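Local coordinates for Card1 endonuclease domain-containing protein (Vibrio cholerae, PDB 1XMX) that is of unknown function but carries a Card1-like endonuclease domain of the PDDEXK clan and may bind nucleic acid, at residues I241-E244 with A245-F248. Residues are numbered along the deposited sequence; the frame is centred on the assembly and turned at random.
Sequences INEE and ARRF
Asn242 OD1 accepts from Ala245 N at 3.0 Å, with the donor nearly in line with the side-chain carbonyl, at the start of helix 243-266. N-H groups in a first turn lack a helical carbonyl four residues back, and Asn242 answers that need for Ala245. A chi1 of 59° tucks CG over the backbone of its own residue, which swings the amide back over the helix start. The main chain takes over one residue later: Asn242 O receives Arg246 N at 2.9 Å, and Glu243 O receives Arg247 N at 2.7 Å. The methyl of Ala245 sits beside both oxygens of Asn242 and is met by Ile241 CG1 at 4.1 Å; Ile230 and Phe240 also touch this small side chain, which is buried.

On the outer side, Arg247 folds back over the turn. Its chain bends at chi3, bringing one guanidinium face over Glu243 O and Glu244 CA, both toward its rim, while NH2 comes to 3.5 Å from Glu243 CB. The carboxylate of Glu243 is joined to this arginine through water, which donates to Glu243 OE2 and accepts from Arg247 NE at 2.8 Å, at the edge of the guanidinium and in its plane. The Glu243 and Arg246 side chains lie side by side, their flat ends twisted 69° apart, and OE1 stays 4.0 Å from NE, too far for a salt bridge. Glu244 CB packs against Ala245 N and lies 4.1 Å from Arg247 NH1; its side chain, extended beyond CG, touches Leu166 and Leu170 of helix 164-179. Glu244 O accepts from Phe248 N in a bent bond (137° at the hydrogen). The Asn242 bond is a classic asparagine N-cap, starting the long helix after strand 237-240; arginine and water are additions on its first turn.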
loop_
_atom_site.group_PDB
_atom_site.type_symbol
_atom_site.label_atom_id
_atom_site.label_comp_id
_atom_site.label_asym_id
_atom_site.label_seq_id
_atom_site.Cartn_x
_atom_site.Cartn_y
_atom_site.Cartn_z
ATOM N N ILE A 241 8.716 25.280 -17.598
ATOM C CA ILE A 241 7.453 25.638 -18.185
ATOM C C ILE A 241 6.352 25.715 -17.123
ATOM O O ILE A 241 5.386 26.458 -17.281
ATOM C CB ILE A 241 7.053 24.679 -19.315
ATOM C CG1 ILE A 241 6.941 23.234 -18.819
ATOM C CG2 ILE A 241 8.071 24.778 -20.455
ATOM C CD1 ILE A 241 6.094 22.336 -19.732
ATOM N N ASN A 242 6.490 24.942 -16.050
ATOM C CA ASN A 242 5.476 24.955 -14.998
ATOM C C ASN A 242 5.922 24.307 -13.678
ATOM O O ASN A 242 7.027 23.798 -13.578
ATOM C CB ASN A 242 4.121 24.394 -15.507
ATOM C CG ASN A 242 4.223 22.950 -16.016
ATOM O OD1 ASN A 242 4.961 22.113 -15.459
ATOM N ND2 ASN A 242 3.489 22.654 -17.083
ATOM N N GLU A 243 5.052 24.327 -12.673
ATOM C CA GLU A 243 5.374 23.805 -11.329
ATOM C C GLU A 243 5.675 22.329 -11.341
ATOM O O GLU A 243 6.542 21.860 -10.609
ATOM C CB GLU A 243 4.207 24.019 -10.366
ATOM C CG GLU A 243 3.859 25.471 -10.187
ATOM C CD GLU A 243 4.620 26.081 -9.020
ATOM O OE1 GLU A 243 5.768 26.551 -9.256
ATOM O OE2 GLU A 243 4.064 26.068 -7.876
ATOM N N GLU A 244 4.922 21.590 -12.153
ATOM C CA GLU A 244 5.130 20.142 -12.274
ATOM C C GLU A 244 6.499 19.831 -12.884
ATOM O O GLU A 244 7.137 18.889 -12.458
ATOM C CB GLU A 244 4.026 19.483 -13.082
ATOM C CG GLU A 244 4.332 18.028 -13.434
ATOM C CD GLU A 244 3.530 17.538 -14.653
ATOM O OE1 GLU A 244 3.833 18.013 -15.779
ATOM O OE2 GLU A 244 2.625 16.674 -14.509
ATOM N N ALA A 245 6.973 20.654 -13.830
ATOM C CA ALA A 245 8.350 20.506 -14.349
ATOM C C ALA A 245 9.366 20.920 -13.309
ATOM O O ALA A 245 10.397 20.302 -13.169
ATOM C CB ALA A 245 8.545 21.305 -15.639
ATOM N N ARG A 246 9.106 21.988 -12.583
ATOM C CA ARG A 246 9.997 22.329 -11.484
ATOM C C ARG A 246 10.071 21.225 -10.403
ATOM O O ARG A 246 11.146 20.869 -9.970
ATOM C CB ARG A 246 9.616 23.657 -10.841
ATOM C CG ARG A 246 10.555 24.008 -9.648
ATOM C CD ARG A 246 9.948 24.758 -8.470
ATOM N NE ARG A 246 8.733 24.249 -7.785
ATOM C CZ ARG A 246 8.603 23.273 -6.858
ATOM N NH1 ARG A 246 9.614 22.471 -6.416
ATOM N NH2 ARG A 246 7.382 23.098 -6.348
ATOM N N ARG A 247 8.935 20.675 -9.974
ATOM C CA ARG A 247 8.918 19.591 -8.975
ATOM C C ARG A 247 9.655 18.351 -9.464
ATOM O O ARG A 247 10.271 17.627 -8.678
ATOM C CB ARG A 247 7.476 19.145 -8.660
ATOM C CG ARG A 247 6.820 19.928 -7.536
ATOM C CD ARG A 247 5.364 19.450 -7.283
ATOM N NE ARG A 247 4.416 20.442 -7.804
ATOM C CZ ARG A 247 3.425 20.171 -8.653
ATOM N NH1 ARG A 247 3.233 18.924 -9.060
ATOM N NH2 ARG A 247 2.606 21.145 -9.077
ATOM N N PHE A 248 9.553 18.116 -10.762
ATOM C CA PHE A 248 10.102 16.947 -11.406
ATOM C C PHE A 248 11.589 17.027 -11.265
ATOM O O PHE A 248 12.209 16.036 -10.859
ATOM C CB PHE A 248 9.713 16.935 -12.876
ATOM C CG PHE A 248 10.274 15.770 -13.661
ATOM C CD1 PHE A 248 9.630 14.533 -13.672
ATOM C CD2 PHE A 248 11.419 15.929 -14.451
ATOM C CE1 PHE A 248 10.146 13.452 -14.412
ATOM C CE2 PHE A 248 11.929 14.859 -15.191
ATOM C CZ PHE A 248 11.289 13.622 -15.174
HETATM O O HOH W 1 3.746 23.065 -7.315
#